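Local coordinates for CELL WALL surface anchor family protein (Streptococcus pneumoniae, PDB 2X9Z) that forms the repeating backbone unit of the pneumococcal pilus, a surface fibre that probably serves in adhesion to host cells, at residues A[166-171]-A[243-248]; A[175-180]-A[220-225]. The protein carries 1 engineered substitution. All blocks are in the same frame, centred on the assembly; numbering follows the deposited sequence.

Contact 1: A[166-171]-A[243-248]; sequences VDATGA and WKDENP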
loop_
_atom_site.group_PDB
_atom_site.type_symbol
_atom_site.label_atom_id
_atom_site.label_comp_id
_atom_site.label_asym_id
_atom_site.label_seq_id
_atom_site.Cartn_x
_atom_site.Cartn_y
_atom_site.Cartn_z
ATOM N N VAL A 166 -12.275 -0.237 15.737
ATOM C CA VAL A 166 -13.709 -0.127 15.477
ATOM C C VAL A 166 -14.254 -1.443 14.947
ATOM O O VAL A 166 -13.505 -2.260 14.401
ATOM C CB VAL A 166 -14.040 1.000 14.463
ATOM C CG1 VAL A 166 -13.556 2.338 14.994
ATOM C CG2 VAL A 166 -13.428 0.708 13.093
ATOM N N ASP A 167 -15.558 -1.651 15.100
ATOM C CA ASP A 167 -16.171 -2.833 14.511
ATOM C C ASP A 167 -16.481 -2.570 13.035
ATOM O O ASP A 167 -16.098 -1.524 12.496
ATOM C CB ASP A 167 -17.383 -3.344 15.317
ATOM C CG ASP A 167 -18.546 -2.368 15.351
ATOM O OD1 ASP A 167 -18.663 -1.518 14.439
ATOM O OD2 ASP A 167 -19.370 -2.483 16.287
ATOM N N ALA A 168 -17.134 -3.522 12.376
ATOM C CA ALA A 168 -17.392 -3.411 10.944
ATOM C C ALA A 168 -18.182 -2.156 10.566
ATOM O O ALA A 168 -18.072 -1.668 9.435
ATOM C CB ALA A 168 -18.103 -4.667 10.428
ATOM N N THR A 169 -18.978 -1.636 11.499
ATOM C CA THR A 169 -19.800 -0.451 11.234
ATOM C C THR A 169 -19.038 0.853 11.464
ATOM O O THR A 169 -19.529 1.931 11.138
ATOM C CB THR A 169 -21.075 -0.418 12.111
ATOM O OG1 THR A 169 -20.719 -0.094 13.462
ATOM C CG2 THR A 169 -21.808 -1.758 12.078
ATOM N N GLY A 170 -17.839 0.751 12.028
ATOM C CA GLY A 170 -17.047 1.926 12.337
ATOM C C GLY A 170 -17.210 2.426 13.762
ATOM O O GLY A 170 -16.651 3.464 14.118
ATOM N N ALA A 171 -17.980 1.707 14.576
ATOM C CA ALA A 171 -18.158 2.081 15.978
ATOM C C ALA A 171 -16.984 1.601 16.827
ATOM O O ALA A 171 -16.526 0.460 16.685
ATOM C CB ALA A 171 -19.460 1.520 16.525
ATOM N N TRP A 243 -10.183 -2.134 11.767
ATOM C CA TRP A 243 -11.597 -2.431 11.576
ATOM C C TRP A 243 -11.830 -3.931 11.668
ATOM O O TRP A 243 -11.124 -4.703 11.020
ATOM C CB TRP A 243 -12.050 -1.991 10.184
ATOM C CG TRP A 243 -12.023 -0.528 9.880
ATOM C CD1 TRP A 243 -10.914 0.253 9.662
ATOM C CD2 TRP A 243 -13.162 0.320 9.658
ATOM N NE1 TRP A 243 -11.303 1.538 9.345
ATOM C CE2 TRP A 243 -12.671 1.607 9.344
ATOM C CE3 TRP A 243 -14.548 0.121 9.712
ATOM C CZ2 TRP A 243 -13.518 2.689 9.079
ATOM C CZ3 TRP A 243 -15.391 1.201 9.448
ATOM C CH2 TRP A 243 -14.871 2.467 9.135
ATOM N N LYS A 244 -12.832 -4.348 12.439
ATOM C CA LYS A 244 -13.154 -5.771 12.544
ATOM C C LYS A 244 -13.963 -6.233 11.322
ATOM O O LYS A 244 -15.154 -6.525 11.428
ATOM C CB LYS A 244 -13.921 -6.051 13.834
ATOM C CG LYS A 244 -13.910 -7.501 14.251
ATOM C CD LYS A 244 -14.719 -7.687 15.531
ATOM C CE LYS A 244 -14.644 -9.113 16.032
ATOM N NZ LYS A 244 -15.250 -9.212 17.385
ATOM N N ASP A 245 -13.308 -6.303 10.165
ATOM C CA ASP A 245 -13.984 -6.635 8.908
ATOM C C ASP A 245 -14.133 -8.137 8.660
ATOM O O ASP A 245 -14.889 -8.543 7.779
ATOM C CB ASP A 245 -13.238 -6.017 7.721
ATOM C CG ASP A 245 -13.312 -4.498 7.693
ATOM O OD1 ASP A 245 -14.314 -3.921 8.180
ATOM O OD2 ASP A 245 -12.356 -3.882 7.172
ATOM N N GLU A 246 -13.399 -8.956 9.410
ATOM C CA GLU A 246 -13.473 -10.413 9.267
ATOM C C GLU A 246 -13.145 -10.869 7.844
ATOM O O GLU A 246 -13.814 -11.739 7.279
ATOM C CB GLU A 246 -14.846 -10.940 9.712
ATOM C CG GLU A 246 -15.186 -10.622 11.162
ATOM C CD GLU A 246 -14.252 -11.296 12.152
ATOM O OE1 GLU A 246 -13.456 -12.169 11.736
ATOM O OE2 GLU A 246 -14.320 -10.957 13.354
ATOM N N ASN A 247 -12.108 -10.264 7.273
ATOM C CA ASN A 247 -11.624 -10.618 5.944
ATOM C C ASN A 247 -10.221 -11.224 5.989
ATOM O O ASN A 247 -9.538 -11.132 7.009
ATOM C CB ASN A 247 -11.601 -9.368 5.063
ATOM C CG ASN A 247 -12.977 -8.978 4.570
ATOM O OD1 ASN A 247 -13.839 -9.832 4.339
ATOM N ND2 ASN A 247 -13.190 -7.682 4.394
ATOM N N PRO A 248 -9.784 -11.836 4.873
ATOM C CA PRO A 248 -8.417 -12.356 4.793
ATOM C C PRO A 248 -7.399 -11.226 4.889
ATOM O O PRO A 248 -7.737 -10.063 4.645
ATOM C CB PRO A 248 -8.353 -12.973 3.388
ATOM C CG PRO A 248 -9.770 -13.157 2.959
ATOM C CD PRO A 248 -10.538 -12.060 3.626
#

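Contact 2: A[175-180]-A[220-225]; sequences AGAEAT and RSIKGY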
loop_
_atom_site.group_PDB
_atom_site.type_symbol
_atom_site.label_atom_id
_atom_site.label_comp_id
_atom_site.label_asym_id
_atom_site.label_seq_id
_atom_site.Cartn_x
_atom_site.Cartn_y
_atom_site.Cartn_z
ATOM N N ALA A 175 -9.633 -2.825 22.299
ATOM C CA ALA A 175 -8.603 -3.484 21.496
ATOM C C ALA A 175 -8.923 -4.967 21.300
ATOM O O ALA A 175 -9.254 -5.663 22.252
ATOM C CB ALA A 175 -7.241 -3.318 22.146
ATOM N N GLY A 176 -8.808 -5.449 20.069
ATOM C CA GLY A 176 -9.163 -6.823 19.758
ATOM C C GLY A 176 -8.094 -7.838 20.130
ATOM O O GLY A 176 -8.396 -8.988 20.454
ATOM N N ALA A 177 -6.837 -7.410 20.080
ATOM C CA ALA A 177 -5.714 -8.306 20.317
ATOM C C ALA A 177 -4.442 -7.510 20.436
ATOM O O ALA A 177 -4.382 -6.363 19.999
ATOM C CB ALA A 177 -5.578 -9.303 19.187
ATOM N N GLU A 178 -3.423 -8.125 21.021
ATOM C CA GLU A 178 -2.085 -7.564 20.967
ATOM C C GLU A 178 -1.722 -7.346 19.497
ATOM O O GLU A 178 -1.980 -8.208 18.657
ATOM C CB GLU A 178 -1.093 -8.513 21.634
ATOM C CG GLU A 178 0.284 -7.911 21.798
ATOM C CD GLU A 178 1.181 -8.746 22.693
ATOM O OE1 GLU A 178 1.203 -9.980 22.527
ATOM O OE2 GLU A 178 1.875 -8.166 23.558
ATOM N N ALA A 179 -1.133 -6.196 19.182
ATOM C CA ALA A 179 -0.849 -5.840 17.794
ATOM C C ALA A 179 0.641 -5.647 17.605
ATOM O O ALA A 179 1.269 -4.888 18.340
ATOM C CB ALA A 179 -1.602 -4.568 17.403
ATOM N N THR A 180 1.209 -6.352 16.635
ATOM C CA THR A 180 2.632 -6.244 16.349
ATOM C C THR A 180 2.839 -5.527 15.018
ATOM O O THR A 180 2.132 -5.786 14.047
ATOM C CB THR A 180 3.287 -7.637 16.317
ATOM O OG1 THR A 180 3.107 -8.267 17.592
ATOM C CG2 THR A 180 4.784 -7.537 16.020
ATOM N N ARG A 220 1.444 -6.519 11.315
ATOM C CA ARG A 220 1.319 -7.950 11.089
ATOM C C ARG A 220 -0.161 -8.332 11.181
ATOM O O ARG A 220 -0.864 -7.901 12.087
ATOM C CB ARG A 220 2.150 -8.727 12.101
ATOM C CG ARG A 220 3.660 -8.471 11.992
ATOM C CD ARG A 220 4.454 -9.390 12.895
ATOM N NE ARG A 220 5.873 -9.064 12.852
ATOM C CZ ARG A 220 6.803 -9.690 13.558
ATOM N NH1 ARG A 220 6.459 -10.682 14.368
ATOM N NH2 ARG A 220 8.074 -9.323 13.453
ATOM N N SER A 221 -0.637 -9.119 10.224
ATOM C CA SER A 221 -2.058 -9.433 10.149
ATOM C C SER A 221 -2.624 -9.909 11.483
ATOM O O SER A 221 -2.081 -10.815 12.118
ATOM C CB SER A 221 -2.314 -10.484 9.071
ATOM O OG SER A 221 -3.646 -10.941 9.139
ATOM N N ILE A 222 -3.721 -9.281 11.892
ATOM C CA ILE A 222 -4.472 -9.690 13.065
ATOM C C ILE A 222 -5.749 -10.340 12.546
ATOM O O ILE A 222 -6.511 -9.725 11.795
ATOM C CB ILE A 222 -4.832 -8.487 13.951
ATOM C CG1 ILE A 222 -3.576 -7.682 14.298
ATOM C CG2 ILE A 222 -5.535 -8.950 15.221
ATOM C CD1 ILE A 222 -3.856 -6.420 15.079
ATOM N N LYS A 223 -5.971 -11.593 12.928
ATOM C CA LYS A 223 -7.088 -12.355 12.392
ATOM C C LYS A 223 -8.401 -11.602 12.572
ATOM O O LYS A 223 -8.796 -11.286 13.688
ATOM C CB LYS A 223 -7.160 -13.733 13.055
ATOM C CG LYS A 223 -8.272 -14.618 12.514
ATOM C CD LYS A 223 -8.274 -15.976 13.202
ATOM C CE LYS A 223 -9.468 -16.813 12.777
ATOM N NZ LYS A 223 -9.444 -17.108 11.319
ATOM N N GLY A 224 -9.064 -11.299 11.458
ATOM C CA GLY A 224 -10.364 -10.656 11.498
ATOM C C GLY A 224 -10.364 -9.132 11.483
ATOM O O GLY A 224 -11.438 -8.511 11.465
ATOM N N TYR A 225 -9.174 -8.530 11.482
ATOM C CA TYR A 225 -9.044 -7.073 11.478
ATOM C C TYR A 225 -8.262 -6.581 10.270
ATOM O O TYR A 225 -7.240 -7.169 9.898
ATOM C CB TYR A 225 -8.350 -6.579 12.757
ATOM C CG TYR A 225 -9.198 -6.732 13.998
ATOM C CD1 TYR A 225 -9.185 -7.912 14.733
ATOM C CD2 TYR A 225 -10.037 -5.704 14.421
ATOM C CE1 TYR A 225 -9.976 -8.057 15.861
ATOM C CE2 TYR A 225 -10.837 -5.844 15.545
ATOM C CZ TYR A 225 -10.797 -7.018 16.262
ATOM O OH TYR A 225 -11.588 -7.157 17.382
HETATM O O HOH W 1 -0.239 -8.002 14.891
#

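Contact 1: A[166-171]-A[243-248]
Val-166 ends strand 159-166 beside Trp-243, the last residue of the parallel strand 237-243, and its carbonyl O accepts the N-H of Lys-244 in the carbonyl plane at 2.9 Å. Both side chains leave the same face of the sheet. With CG1 anti to the carbonyl carbon (chi1 -60°), Val-166 CG2 falls in the crowded position between that carbon and the backbone N, over one face of the Trp-243 indole and 3.8 Å from the centroid of its five-membered ring, a CH-pi contact that suits a compact branched residue. The four-stranded mixed sheet carrying this pair belongs to a Cna-B-like domain, a beta-sandwich of Gram-positive pilins. Asp-167 organises a type I turn running to Gly-170: its OD1 takes the Thr-169 hydroxyl through the syn lone pair at 2.7 Å, and from above the carboxylate plane the N-H of Thr-169, a bond that makes an Asx turn, and that of Ala-171. Ala-168, with only a methyl, sets CB 3.6 Å from Lys-244 O. Gly-170 closes the turn at phi 95°, its CA 3.4 Å from Trp-243 CZ3, where a CB would be pressed against the carbonyl of Thr-169 and crowd the ring. Trp-243 NE1 hydrogen-bonds to Asp-228.

Contact 2: A[175-180]-A[220-225]
In this Cna-B-like domain, the start of strand 179-185 meets the connection that leaves its antiparallel neighbour, strand 215-219, and turns toward strand 226-229 in the other sheet. Arg-220 N donates to Thr-180 O at 2.9 Å, nearly straight at 156°, as the two chains begin to part. A water bridges the widening gap, accepting from Thr-180 N and donating to Arg-220 O. Thr-180 has OG1 beside the backbone N (chi1 -60°), which sets CG2 anti to that N and lays this methyl alongside the arginine. The Arg-220 chain, extended from CG to NE, runs beside it in the same direction, with CD 3.6 Å from Thr-180 CG2; the methyl sits over one face of the guanidinium, toward its rim. Threonine suits the place by offering a methyl to the flat cation, whose NH2 forms a salt bridge with Asp-182. Ile-222 uses both branches: CG1 lies anti to the carbonyl carbon and chi2 is extended at 175°, carrying CD1 to within 3.7 Å of Ala-179 CB, while CG2 approaches Ala-177 CB. Small Ala-177, before the strand, and Ala-179, within it, permit this closeness. Ile-222 also opens a type II turn to Tyr-225, with Gly-224 at positive phi. Tyr-225, its ring edge-to-face with Trp-165, reaches the bare backbone of Gly-176, where a CB would clash, and its OH stops 3.4 Å from Gly-176 CA.

Both contacts lie at one end of the same domain, their centres about 11 Å apart. Contact 1 is the partly buried one, joining the ends of two parallel strands of the four-stranded sheet; contact 2 lies at the surface, where the three-stranded sheet gives way to a loop crossing to that other sheet. Each keeps one backbone hydrogen bond between its segments, but contact 1 adds an aromatic face and a carboxylate-braced turn, whereas contact 2 relies on aliphatic methyls, an arginine, a bridging water and a tyrosine set against a glycine backbone. They meet directly: Lys-244 CB packs 3.5 Å from Tyr-225 CE2, and Glu-246 N probably hydrogen-bonds to Gly-224 O.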